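Transmembrane protein (Bartonella henselae, PDB 3PAM) probably serves as a domain of the solute-binding component of an ABC-type oligopeptide transport system, in the family 5 class of extracellular binding proteins. Local coordinates at residues Phe10-Thr15 / Ala201-Lys206; Gln24-Leu29 / Leu154-Glu159; Lys104-Leu109 / Asn119-Pro124; Ile133-Leu138 / Lys142-Phe147. All coordinates share one frame; numbering follows the deposited sequence.

Contact 1 (Phe10-Thr15 / Ala201-Lys206); sequences FNTRRT and ASRNLK
Arg13 and Arg203 face each other with CA atoms 8.7 Å apart, the first in a type I beta turn from Asn11 to Arg14, the second at the end of a short run, 201-203, with helical backbone angles. Arg13 supplies the hydrogen-bond donors, and Arg203 the acceptor and a second guanidinium. Arg13 CG lies beside the backbone N (chi1 -77°), and the extended chain brings the guanidinium to the other loop. Arg13 NH2 donates to Arg203 O at 2.7 Å. The bond is nearly straight, 173° at the hydrogen, and meets a lone pair in the carbonyl plane. Arg13 NE adds a weak bond to Arg203 O at 3.4 Å.

The contact joins the loop after strand 5-10, leading to helix 20-29, to the loop between helices 193-198 and 217-228. Asn11 OD1 accepts from Arg13 N at 3.3 Å, which makes an Asx turn, and also from Arg13 NH1 at 2.9 Å, the two coming from opposite faces of the amide. Phe211 O and Asn210 O also accept from the Arg13 guanidinium, and Phe175 makes a cation-pi contact with it.

Arg203 slides past Arg13 in the opposite direction. Arg13 CG sits over one face of the Arg203 guanidinium, 3.8 Å from Arg203 NH2. The two guanidinium planes are 39° apart. Thr12 CG2 comes within 3.5 Å of Arg203 NH1, which is hydrogen-bonded to Gly213 O.

Contact 2 (Gln24-Leu29 / Leu154-Glu159); sequences QALSIL and LGIHAE
Ile156 CD1 is the bump that enters the groove between Leu26 and Leu29, two residues one turn apart on helix 20-29. It meets Leu26 CD2 at 3.7 Å on one side of the groove. On the other side it meets Leu29 CD1 at 4.1 Å. Ile156 has CG1 beside its backbone N (chi1 -64°), and from there CD1 extends to the helix. The second fit is formed by Leu154. Its CD2 methyl rests against the forked end of Leu29, 3.7 Å from Leu29 CD2 and 3.8 Å from Leu29 CD1. Leu154 CD1 touches one prong of the fork alone, 3.8 Å from Leu29 CD2. Leu29 CD1 is shared: it touches both Leu154 and Ile156. The side chains meet at oblique angles, methyl against methyl.

Between the two bumps the chain turns through Gly155, which has positive phi. Gly155 is the C-prime residue of a Schellman motif that ends helix 138-152. Its bonds run from Ile156 N to Leu151 O and from Gly155 N to Ser152 O. The turn leads the chain from that helix into strand 157-162, the second strand of a beta-alpha-beta unit. The backbone stays well apart from the helix, with Leu26 CA 9.6 Å from Ile156 CA.

Other apolar groups complete this buried patch. Leu151 touches Leu26, Leu29 and Ile156. Phe129 and Phe131 pack on Leu26 and Ile156, and helix 99-111 covers Leu29 through Ala105 and Leu154 through Ala102.

Contact 3 (Lys104-Leu109 / Asn119-Pro124); sequences KAWKLL and NRLIAP
Leu109 N donates to Ala105 O at 2.9 Å, a regular bond of helix 99-111, and this helical turn presents Leu109 and Trp106 to Leu121 of the facing strand. The contact between helix and strand is entirely apolar, and Leu121 makes all of it from the strand side. Its CG is anti to the backbone N (chi1 -171°), and the two methyls part toward different partners. Leu121 CD1 meets the edge of the Trp106 indole, near the plane of the ring, 3.6 Å from Trp106 CZ3. Leu121 CD2 goes to the leucine, 3.9 Å from Leu109 CD2 and 4.1 Å from Leu109 CD1.

Strand 120-122 is the second arm of a small antiparallel beta hairpin whose first arm is 115-117. Ile122 joins Thr115 by backbone hydrogen bonding. The hairpin follows helix 99-111 closely in the chain and folds back on it, with Leu109 CA 9.0 Å from Ala123 CA. A chi1 of 174° sets the Trp106 indole on the carbonyl side of its residue, and the six-membered ring reaches toward the strand. Lys116 of the first arm lies against the same indole.

Leu109 points its CB toward the strand. It is buried and also packs on Phe114 and Ala25. Leu121 is buried as well, with Phe129 and Ile156 against it, and its backbone is hydrogen-bonded to Phe129 and to Gly155.

Contact 4 (Ile133-Leu138 / Lys142-Phe147); sequences IMTQSL and KVALAF
Ile133 and Thr135 pack on Ala144 across an almost antiparallel strand and helix, whose short axes run at 163° to each other and come within 9.4 Å. Apolar contacts make up most of the interface. Ala144 CB points at the strand and meets two branches of it: Thr135 CG2 at 3.9 Å and Ile133 CG2 at 4.2 Å. The other branch of Ile133 goes to the next helical turn. Its CD1 touches Phe147 CD2 at 4.0 Å, and the two side chains cross at about a right angle. The Phe147 ring also meets Phe8 and, edge-to-face, Phe30. Ile160 of strand 157-162 packs on both Ile133 and Ala144.

One backbone hydrogen bond joins the segments, in the first turn of helix 138-152. Lys142 N donates to Leu138 O at 3.0 Å with an angle of 166°. The aliphatic part of the lysine lies along the same carbonyl, with Lys142 CG 3.5 Å from Leu138 O.

Further polar groups act at the strand end and the helix start. Thr135 OG1 stands between the backbone N and the carbonyl carbon (chi1 54°), which leaves CG2 beside the backbone N and facing Ala144. Thr135 OG1 is hydrogen-bonded to Arg161 O and Thr162 OG1, while its CG2 meets the helix. Ser137 is the N-cap, with a weak bond from Glu140 N to its OG.

Strand 130-135, helix 138-152 and the parallel neighbouring strand 157-162 make up a beta-alpha-beta crossover, and this contact seats its helix on its first strand.

In the fold
From the N terminus, strand 5-10 leads into 10-15, which contact 1 joins to the loop at 201-206 and so closes the longest loop. Inside it, helix 20-29 opens contact 2, which closes at 154-159. Contacts 3 and 4 both lie within that second loop, one after the other: 104-109 with 119-124, then 133-138 with 142-147. None of the loops cross. Contact 2 touches each of the others. Phe10 packs on Leu26, Leu121 N probably bonds to Gly155 O, and Ile133 pairs with Glu159. Together they tie helix 20-29, helix 99-111 with its hairpin, and the beta-alpha-beta unit of the mixed sheet together, while contact 1 reaches out to the 201-206 loop.

Contact 1 (Phe10-Thr15 / Ala201-Lys206)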
loop_
_atom_site.group_PDB
_atom_site.type_symbol
_atom_site.label_atom_id
_atom_site.label_comp_id
_atom_site.label_asym_id
_atom_site.label_seq_id
_atom_site.Cartn_x
_atom_site.Cartn_y
_atom_site.Cartn_z
ATOM N N PHE A 10 4.295 3.036 -2.367
ATOM C CA PHE A 10 4.169 3.838 -3.589
ATOM C C PHE A 10 4.467 5.266 -3.251
ATOM O O PHE A 10 3.775 5.862 -2.446
ATOM C CB PHE A 10 2.729 3.796 -4.112
ATOM C CG PHE A 10 2.335 2.480 -4.691
ATOM C CD1 PHE A 10 2.799 2.102 -5.952
ATOM C CD2 PHE A 10 1.496 1.623 -3.998
ATOM C CE1 PHE A 10 2.462 0.892 -6.490
ATOM C CE2 PHE A 10 1.138 0.379 -4.552
ATOM C CZ PHE A 10 1.637 0.020 -5.794
ATOM N N ASN A 11 5.490 5.843 -3.861
ATOM C CA ASN A 11 5.601 7.273 -3.775
ATOM C C ASN A 11 4.572 7.928 -4.677
ATOM O O ASN A 11 4.797 8.145 -5.865
ATOM C CB ASN A 11 6.986 7.774 -4.080
ATOM C CG ASN A 11 7.123 9.236 -3.770
ATOM O OD1 ASN A 11 6.199 9.844 -3.237
ATOM N ND2 ASN A 11 8.259 9.814 -4.102
ATOM N N THR A 12 3.444 8.243 -4.071
ATOM C CA THR A 12 2.245 8.776 -4.725
ATOM C C THR A 12 2.442 10.178 -5.313
ATOM O O THR A 12 1.595 10.666 -6.059
ATOM C CB THR A 12 1.116 8.712 -3.686
ATOM O OG1 THR A 12 0.253 7.612 -3.986
ATOM C CG2 THR A 12 0.355 9.961 -3.551
ATOM N N ARG A 13 3.576 10.811 -4.988
ATOM C CA ARG A 13 3.935 12.128 -5.526
ATOM C C ARG A 13 4.317 12.042 -6.995
ATOM O O ARG A 13 4.238 13.039 -7.724
ATOM C CB ARG A 13 5.161 12.700 -4.796
ATOM C CG ARG A 13 4.904 13.256 -3.436
ATOM C CD ARG A 13 6.143 13.099 -2.598
ATOM N NE ARG A 13 5.837 13.296 -1.194
ATOM C CZ ARG A 13 5.808 12.336 -0.283
ATOM N NH1 ARG A 13 6.092 11.080 -0.616
ATOM N NH2 ARG A 13 5.513 12.638 0.975
ATOM N N ARG A 14 4.808 10.876 -7.402
ATOM C CA ARG A 14 5.221 10.670 -8.796
ATOM C C ARG A 14 4.028 10.255 -9.655
ATOM O O ARG A 14 3.185 9.479 -9.218
ATOM C CB ARG A 14 6.326 9.620 -8.872
ATOM C CG ARG A 14 7.441 9.795 -7.829
ATOM C CD ARG A 14 8.736 10.325 -8.400
ATOM N NE ARG A 14 9.563 10.952 -7.360
ATOM C CZ ARG A 14 10.888 10.819 -7.261
ATOM N NH1 ARG A 14 11.557 10.071 -8.124
ATOM N NH2 ARG A 14 11.550 11.407 -6.284
ATOM N N THR A 15 3.984 10.770 -10.882
ATOM C CA THR A 15 2.819 10.604 -11.752
ATOM C C THR A 15 2.385 9.168 -12.026
ATOM O O THR A 15 1.205 8.887 -12.049
ATOM C CB THR A 15 2.962 11.375 -13.077
ATOM O OG1 THR A 15 4.210 11.050 -13.702
ATOM C CG2 THR A 15 2.873 12.876 -12.813
ATOM N N ALA A 201 -0.788 17.434 5.373
ATOM C CA ALA A 201 0.264 18.375 5.727
ATOM C C ALA A 201 1.653 17.718 5.731
ATOM O O ALA A 201 2.643 18.316 5.263
ATOM C CB ALA A 201 -0.037 19.053 7.066
ATOM N N SER A 202 1.718 16.488 6.230
ATOM C CA SER A 202 2.986 15.780 6.319
ATOM C C SER A 202 3.426 15.240 4.971
ATOM O O SER A 202 4.534 14.720 4.828
ATOM C CB SER A 202 2.914 14.658 7.335
ATOM O OG SER A 202 2.479 13.443 6.736
ATOM N N ARG A 203 2.587 15.363 3.961
ATOM C CA ARG A 203 3.021 14.948 2.621
ATOM C C ARG A 203 4.189 15.807 2.123
ATOM O O ARG A 203 5.125 15.289 1.518
ATOM C CB ARG A 203 1.856 14.965 1.645
ATOM C CG ARG A 203 2.245 14.796 0.189
ATOM C CD ARG A 203 1.056 15.133 -0.677
ATOM N NE ARG A 203 1.445 15.319 -2.059
ATOM C CZ ARG A 203 1.157 14.473 -3.048
ATOM N NH1 ARG A 203 0.465 13.344 -2.830
ATOM N NH2 ARG A 203 1.560 14.766 -4.271
ATOM N N ASN A 204 4.160 17.102 2.424
ATOM C CA ASN A 204 5.148 18.026 1.881
ATOM C C ASN A 204 6.191 18.556 2.869
ATOM O O ASN A 204 6.781 19.624 2.654
ATOM C CB ASN A 204 4.437 19.169 1.171
ATOM C CG ASN A 204 3.621 18.685 -0.000
ATOM O OD1 ASN A 204 4.168 18.100 -0.931
ATOM N ND2 ASN A 204 2.311 18.916 0.037
ATOM N N LEU A 205 6.437 17.782 3.927
ATOM C CA LEU A 205 7.464 18.121 4.913
ATOM C C LEU A 205 8.509 17.006 4.976
ATOM O O LEU A 205 8.283 15.926 5.541
ATOM C CB LEU A 205 6.850 18.387 6.294
ATOM C CG LEU A 205 5.920 19.608 6.455
ATOM C CD1 LEU A 205 5.149 19.541 7.788
ATOM C CD2 LEU A 205 6.654 20.942 6.312
ATOM N N LYS A 206 9.648 17.292 4.357
ATOM C CA LYS A 206 10.798 16.412 4.354
ATOM C C LYS A 206 11.163 15.880 5.730
ATOM O O LYS A 206 11.262 16.631 6.706
ATOM C CB LYS A 206 11.988 17.122 3.710
ATOM C CG LYS A 206 12.056 16.845 2.216
ATOM C CD LYS A 206 12.350 18.093 1.397
ATOM C CE LYS A 206 12.037 17.849 -0.075
ATOM N NZ LYS A 206 10.860 16.917 -0.294
#

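Contact 2 (Gln24-Leu29 / Leu154-Glu159)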
loop_
_atom_site.group_PDB
_atom_site.type_symbol
_atom_site.label_atom_id
_atom_site.label_comp_id
_atom_site.label_asym_id
_atom_site.label_seq_id
_atom_site.Cartn_x
_atom_site.Cartn_y
_atom_site.Cartn_z
ATOM N N GLN A 24 -3.574 -0.256 -7.037
ATOM C CA GLN A 24 -4.355 -1.454 -6.781
ATOM C C GLN A 24 -3.901 -2.605 -7.699
ATOM O O GLN A 24 -3.692 -3.729 -7.242
ATOM C CB GLN A 24 -5.824 -1.139 -6.964
ATOM C CG GLN A 24 -6.756 -1.995 -6.162
ATOM C CD GLN A 24 -8.184 -1.894 -6.688
ATOM O OE1 GLN A 24 -8.544 -0.893 -7.306
ATOM N NE2 GLN A 24 -8.998 -2.919 -6.442
ATOM N N ALA A 25 -3.688 -2.296 -8.976
ATOM C CA ALA A 25 -3.197 -3.288 -9.947
ATOM C C ALA A 25 -1.822 -3.836 -9.576
ATOM O O ALA A 25 -1.620 -5.045 -9.608
ATOM C CB ALA A 25 -3.161 -2.692 -11.333
ATOM N N LEU A 26 -0.872 -2.951 -9.242
ATOM C CA LEU A 26 0.488 -3.404 -8.943
ATOM C C LEU A 26 0.515 -4.257 -7.684
ATOM O O LEU A 26 1.281 -5.225 -7.603
ATOM C CB LEU A 26 1.481 -2.237 -8.804
ATOM C CG LEU A 26 1.815 -1.374 -10.027
ATOM C CD1 LEU A 26 3.276 -1.042 -10.080
ATOM C CD2 LEU A 26 1.399 -1.977 -11.335
ATOM N N SER A 27 -0.315 -3.879 -6.710
ATOM C CA SER A 27 -0.511 -4.633 -5.493
ATOM C C SER A 27 -0.943 -6.061 -5.788
ATOM O O SER A 27 -0.386 -7.003 -5.254
ATOM C CB SER A 27 -1.529 -3.951 -4.595
ATOM O OG SER A 27 -1.526 -4.556 -3.310
ATOM N N ILE A 28 -1.921 -6.217 -6.669
ATOM C CA ILE A 28 -2.366 -7.543 -7.078
ATOM C C ILE A 28 -1.265 -8.338 -7.803
ATOM O O ILE A 28 -1.118 -9.540 -7.589
ATOM C CB ILE A 28 -3.617 -7.444 -7.963
ATOM C CG1 ILE A 28 -4.738 -6.744 -7.188
ATOM C CG2 ILE A 28 -4.035 -8.828 -8.449
ATOM C CD1 ILE A 28 -5.987 -6.487 -8.016
ATOM N N LEU A 29 -0.502 -7.657 -8.652
ATOM C CA LEU A 29 0.555 -8.281 -9.443
ATOM C C LEU A 29 1.653 -8.924 -8.602
ATOM O O LEU A 29 2.379 -9.821 -9.059
ATOM C CB LEU A 29 1.187 -7.246 -10.380
ATOM C CG LEU A 29 0.462 -6.947 -11.685
ATOM C CD1 LEU A 29 0.849 -5.598 -12.247
ATOM C CD2 LEU A 29 0.828 -8.029 -12.649
ATOM N N LEU A 154 3.748 -8.118 -17.365
ATOM C CA LEU A 154 2.790 -7.168 -17.958
ATOM C C LEU A 154 3.488 -5.950 -18.578
ATOM O O LEU A 154 2.888 -4.892 -18.719
ATOM C CB LEU A 154 1.812 -6.671 -16.893
ATOM C CG LEU A 154 0.392 -7.219 -16.764
ATOM C CD1 LEU A 154 0.375 -8.677 -16.408
ATOM C CD2 LEU A 154 -0.361 -6.420 -15.719
ATOM N N GLY A 155 4.767 -6.067 -18.895
ATOM C CA GLY A 155 5.468 -4.990 -19.577
ATOM C C GLY A 155 5.906 -3.829 -18.713
ATOM O O GLY A 155 6.265 -2.767 -19.239
ATOM N N ILE A 156 5.883 -4.012 -17.392
ATOM C CA ILE A 156 6.369 -2.998 -16.472
ATOM C C ILE A 156 7.846 -3.252 -16.093
ATOM O O ILE A 156 8.200 -4.333 -15.635
ATOM C CB ILE A 156 5.460 -2.897 -15.199
ATOM C CG1 ILE A 156 4.054 -2.430 -15.572
ATOM C CG2 ILE A 156 6.032 -1.889 -14.181
ATOM C CD1 ILE A 156 2.964 -2.896 -14.578
ATOM N N HIS A 157 8.717 -2.275 -16.304
ATOM C CA HIS A 157 10.095 -2.468 -15.882
ATOM C C HIS A 157 10.381 -1.773 -14.543
ATOM O O HIS A 157 10.328 -0.541 -14.434
ATOM C CB HIS A 157 11.112 -2.052 -16.950
ATOM C CG HIS A 157 12.520 -1.959 -16.426
ATOM N ND1 HIS A 157 13.282 -3.073 -16.128
ATOM C CD2 HIS A 157 13.293 -0.885 -16.124
ATOM C CE1 HIS A 157 14.468 -2.685 -15.683
ATOM N NE2 HIS A 157 14.505 -1.362 -15.681
ATOM N N ALA A 158 10.662 -2.586 -13.527
ATOM C CA ALA A 158 11.071 -2.092 -12.233
ATOM C C ALA A 158 12.588 -2.247 -12.123
ATOM O O ALA A 158 13.116 -3.345 -12.250
ATOM C CB ALA A 158 10.387 -2.874 -11.142
ATOM N N GLU A 159 13.281 -1.134 -11.936
ATOM C CA GLU A 159 14.712 -1.173 -11.702
ATOM C C GLU A 159 14.937 -1.355 -10.191
ATOM O O GLU A 159 14.394 -0.614 -9.360
ATOM C CB GLU A 159 15.384 0.087 -12.253
ATOM C CG GLU A 159 16.903 0.128 -12.068
ATOM C CD GLU A 159 17.542 1.406 -12.593
ATOM O OE1 GLU A 159 17.739 1.521 -13.825
ATOM O OE2 GLU A 159 17.868 2.288 -11.766
#

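Contact 3 (Lys104-Leu109 / Asn119-Pro124)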
loop_
_atom_site.group_PDB
_atom_site.type_symbol
_atom_site.label_atom_id
_atom_site.label_comp_id
_atom_site.label_asym_id
_atom_site.label_seq_id
_atom_site.Cartn_x
_atom_site.Cartn_y
_atom_site.Cartn_z
ATOM N N LYS A 104 -6.770 -9.625 -13.609
ATOM C CA LYS A 104 -7.413 -8.537 -12.843
ATOM C C LYS A 104 -6.623 -7.207 -12.874
ATOM O O LYS A 104 -7.203 -6.134 -13.025
ATOM C CB LYS A 104 -7.621 -8.957 -11.374
ATOM C CG LYS A 104 -7.918 -10.428 -11.151
ATOM C CD LYS A 104 -8.250 -10.678 -9.687
ATOM C CE LYS A 104 -7.703 -12.012 -9.220
ATOM N NZ LYS A 104 -7.329 -11.973 -7.771
ATOM N N ALA A 105 -5.306 -7.281 -12.704
ATOM C CA ALA A 105 -4.461 -6.089 -12.744
ATOM C C ALA A 105 -4.497 -5.416 -14.123
ATOM O O ALA A 105 -4.638 -4.200 -14.211
ATOM C CB ALA A 105 -3.046 -6.436 -12.361
ATOM N N TRP A 106 -4.336 -6.220 -15.181
ATOM C CA TRP A 106 -4.375 -5.741 -16.545
ATOM C C TRP A 106 -5.681 -5.001 -16.790
ATOM O O TRP A 106 -5.670 -3.896 -17.343
ATOM C CB TRP A 106 -4.230 -6.923 -17.532
ATOM C CG TRP A 106 -4.379 -6.596 -18.971
ATOM C CD1 TRP A 106 -5.121 -7.297 -19.899
ATOM C CD2 TRP A 106 -3.783 -5.501 -19.689
ATOM N NE1 TRP A 106 -5.022 -6.701 -21.137
ATOM C CE2 TRP A 106 -4.210 -5.600 -21.034
ATOM C CE3 TRP A 106 -2.940 -4.438 -19.328
ATOM C CZ2 TRP A 106 -3.816 -4.682 -22.008
ATOM C CZ3 TRP A 106 -2.562 -3.529 -20.298
ATOM C CH2 TRP A 106 -2.992 -3.657 -21.615
ATOM N N LYS A 107 -6.782 -5.619 -16.348
ATOM C CA LYS A 107 -8.104 -5.003 -16.379
ATOM C C LYS A 107 -8.112 -3.639 -15.695
ATOM O O LYS A 107 -8.642 -2.678 -16.230
ATOM C CB LYS A 107 -9.158 -5.939 -15.754
ATOM N N LEU A 108 -7.511 -3.561 -14.517
ATOM C CA LEU A 108 -7.447 -2.306 -13.765
ATOM C C LEU A 108 -6.621 -1.220 -14.470
ATOM O O LEU A 108 -6.963 -0.031 -14.425
ATOM C CB LEU A 108 -6.919 -2.556 -12.349
ATOM C CG LEU A 108 -7.978 -2.972 -11.329
ATOM C CD1 LEU A 108 -7.362 -3.704 -10.139
ATOM C CD2 LEU A 108 -8.784 -1.761 -10.854
ATOM N N LEU A 109 -5.541 -1.631 -15.125
ATOM C CA LEU A 109 -4.701 -0.674 -15.849
ATOM C C LEU A 109 -5.372 -0.097 -17.098
ATOM O O LEU A 109 -5.210 1.080 -17.404
ATOM C CB LEU A 109 -3.334 -1.281 -16.165
ATOM C CG LEU A 109 -2.504 -1.463 -14.888
ATOM C CD1 LEU A 109 -1.661 -2.735 -14.923
ATOM C CD2 LEU A 109 -1.622 -0.225 -14.610
ATOM N N ASN A 119 5.344 -4.155 -26.451
ATOM C CA ASN A 119 5.483 -4.997 -25.264
ATOM C C ASN A 119 5.770 -4.279 -23.952
ATOM O O ASN A 119 6.025 -4.923 -22.949
ATOM C CB ASN A 119 6.522 -6.100 -25.479
ATOM C CG ASN A 119 6.093 -7.407 -24.850
ATOM O OD1 ASN A 119 4.896 -7.668 -24.696
ATOM N ND2 ASN A 119 7.049 -8.235 -24.493
ATOM N N ARG A 120 5.727 -2.956 -23.958
ATOM C CA ARG A 120 5.993 -2.164 -22.752
ATOM C C ARG A 120 4.699 -1.474 -22.389
ATOM O O ARG A 120 4.055 -0.889 -23.259
ATOM C CB ARG A 120 7.102 -1.128 -23.016
ATOM N N LEU A 121 4.312 -1.562 -21.120
ATOM C CA LEU A 121 3.139 -0.862 -20.607
ATOM C C LEU A 121 3.415 0.634 -20.639
ATOM O O LEU A 121 4.502 1.084 -20.294
ATOM C CB LEU A 121 2.791 -1.304 -19.183
ATOM C CG LEU A 121 1.450 -0.757 -18.665
ATOM C CD1 LEU A 121 0.222 -1.374 -19.409
ATOM C CD2 LEU A 121 1.257 -0.938 -17.161
ATOM N N ILE A 122 2.409 1.392 -21.054
ATOM C CA ILE A 122 2.547 2.799 -21.327
ATOM C C ILE A 122 1.425 3.555 -20.647
ATOM O O ILE A 122 0.275 3.121 -20.679
ATOM C CB ILE A 122 2.489 3.042 -22.859
ATOM C CG1 ILE A 122 3.593 2.246 -23.573
ATOM C CG2 ILE A 122 2.581 4.518 -23.199
ATOM C CD1 ILE A 122 4.968 2.891 -23.517
ATOM N N ALA A 123 1.773 4.684 -20.038
ATOM C CA ALA A 123 0.812 5.568 -19.377
ATOM C C ALA A 123 -0.032 6.309 -20.400
ATOM O O ALA A 123 0.350 6.395 -21.564
ATOM C CB ALA A 123 1.531 6.570 -18.490
ATOM N N PRO A 124 -1.181 6.850 -19.964
ATOM C CA PRO A 124 -2.059 7.605 -20.852
ATOM C C PRO A 124 -1.333 8.753 -21.547
ATOM O O PRO A 124 -1.792 9.221 -22.600
ATOM C CB PRO A 124 -3.148 8.144 -19.910
ATOM C CG PRO A 124 -2.700 7.791 -18.495
ATOM C CD PRO A 124 -1.815 6.608 -18.655
#

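Contact 4 (Ile133-Leu138 / Lys142-Phe147)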
loop_
_atom_site.group_PDB
_atom_site.type_symbol
_atom_site.label_atom_id
_atom_site.label_comp_id
_atom_site.label_asym_id
_atom_site.label_seq_id
_atom_site.Cartn_x
_atom_site.Cartn_y
_atom_site.Cartn_z
ATOM N N ILE A 133 12.992 0.759 -7.645
ATOM C CA ILE A 133 12.779 0.332 -6.259
ATOM C C ILE A 133 14.126 0.390 -5.498
ATOM O O ILE A 133 15.111 -0.265 -5.873
ATOM C CB ILE A 133 12.143 -1.072 -6.162
ATOM C CG1 ILE A 133 10.958 -1.189 -7.129
ATOM C CG2 ILE A 133 11.663 -1.350 -4.741
ATOM C CD1 ILE A 133 10.126 -2.470 -6.972
HETATM N N MSE A 134 14.146 1.213 -4.457
HETATM C CA MSE A 134 15.343 1.451 -3.662
HETATM C C MSE A 134 15.292 0.563 -2.438
HETATM O O MSE A 134 14.362 0.638 -1.634
HETATM C CB MSE A 134 15.446 2.925 -3.250
HETATM C CG MSE A 134 16.503 3.194 -2.213
HETATM SE SE MSE A 134 16.695 5.098 -1.868
HETATM C CE MSE A 134 18.168 5.341 -3.114
ATOM N N THR A 135 16.286 -0.299 -2.313
ATOM C CA THR A 135 16.350 -1.178 -1.156
ATOM C C THR A 135 17.616 -0.898 -0.395
ATOM O O THR A 135 18.563 -0.319 -0.940
ATOM C CB THR A 135 16.324 -2.661 -1.550
ATOM O OG1 THR A 135 17.369 -2.918 -2.496
ATOM C CG2 THR A 135 14.958 -3.027 -2.149
ATOM N N GLN A 136 17.622 -1.321 0.864
ATOM C CA GLN A 136 18.788 -1.149 1.727
ATOM C C GLN A 136 19.535 -2.441 1.988
ATOM O O GLN A 136 20.755 -2.413 2.138
ATOM C CB GLN A 136 18.422 -0.450 3.046
ATOM C CG GLN A 136 17.162 -0.955 3.758
ATOM C CD GLN A 136 16.881 -0.178 5.041
ATOM O OE1 GLN A 136 17.290 0.975 5.182
ATOM N NE2 GLN A 136 16.203 -0.815 5.992
ATOM N N SER A 137 18.816 -3.568 2.025
ATOM C CA SER A 137 19.405 -4.860 2.427
ATOM C C SER A 137 19.189 -5.983 1.395
ATOM O O SER A 137 18.235 -5.946 0.617
ATOM C CB SER A 137 18.847 -5.283 3.780
ATOM O OG SER A 137 17.584 -5.912 3.632
ATOM N N LEU A 138 20.071 -6.979 1.407
ATOM C CA LEU A 138 19.993 -8.130 0.499
ATOM C C LEU A 138 18.657 -8.860 0.531
ATOM O O LEU A 138 18.224 -9.401 -0.476
ATOM C CB LEU A 138 21.100 -9.133 0.814
ATOM C CG LEU A 138 22.453 -9.145 0.092
ATOM C CD1 LEU A 138 22.779 -7.861 -0.688
ATOM C CD2 LEU A 138 23.550 -9.480 1.126
ATOM N N LYS A 142 16.183 -9.261 -2.709
ATOM C CA LYS A 142 15.527 -10.498 -3.157
ATOM C C LYS A 142 14.026 -10.294 -3.366
ATOM O O LYS A 142 13.493 -10.698 -4.393
ATOM C CB LYS A 142 15.755 -11.653 -2.188
ATOM C CG LYS A 142 17.155 -12.277 -2.188
ATOM C CD LYS A 142 17.238 -13.298 -1.063
ATOM C CE LYS A 142 18.545 -14.099 -1.092
ATOM N NZ LYS A 142 19.747 -13.236 -0.843
ATOM N N VAL A 143 13.349 -9.656 -2.409
ATOM C CA VAL A 143 11.897 -9.488 -2.493
ATOM C C VAL A 143 11.525 -8.551 -3.648
ATOM O O VAL A 143 10.552 -8.788 -4.374
ATOM C CB VAL A 143 11.287 -8.956 -1.164
ATOM C CG1 VAL A 143 9.793 -8.619 -1.327
ATOM C CG2 VAL A 143 11.468 -9.960 -0.056
ATOM N N ALA A 144 12.314 -7.491 -3.803
ATOM C CA ALA A 144 12.113 -6.518 -4.856
ATOM C C ALA A 144 12.354 -7.147 -6.238
ATOM O O ALA A 144 11.678 -6.804 -7.211
ATOM C CB ALA A 144 12.992 -5.299 -4.638
ATOM N N LEU A 145 13.306 -8.068 -6.305
ATOM C CA LEU A 145 13.657 -8.750 -7.548
ATOM C C LEU A 145 12.568 -9.716 -7.956
ATOM O O LEU A 145 12.269 -9.856 -9.142
ATOM C CB LEU A 145 14.987 -9.474 -7.390
ATOM C CG LEU A 145 16.262 -8.627 -7.445
ATOM C CD1 LEU A 145 17.444 -9.445 -6.951
ATOM C CD2 LEU A 145 16.494 -8.109 -8.878
ATOM N N ALA A 146 11.958 -10.367 -6.975
ATOM C CA ALA A 146 10.776 -11.187 -7.217
ATOM C C ALA A 146 9.606 -10.335 -7.721
ATOM O O ALA A 146 8.883 -10.735 -8.620
ATOM C CB ALA A 146 10.390 -11.931 -5.939
ATOM N N PHE A 147 9.413 -9.157 -7.139
ATOM C CA PHE A 147 8.379 -8.237 -7.624
ATOM C C PHE A 147 8.679 -7.838 -9.064
ATOM O O PHE A 147 7.785 -7.834 -9.896
ATOM C CB PHE A 147 8.256 -7.013 -6.708
ATOM C CG PHE A 147 7.016 -6.175 -6.944
ATOM C CD1 PHE A 147 5.866 -6.707 -7.507
ATOM C CD2 PHE A 147 6.997 -4.847 -6.555
ATOM C CE1 PHE A 147 4.733 -5.900 -7.704
ATOM C CE2 PHE A 147 5.865 -4.056 -6.745
ATOM C CZ PHE A 147 4.738 -4.574 -7.316
#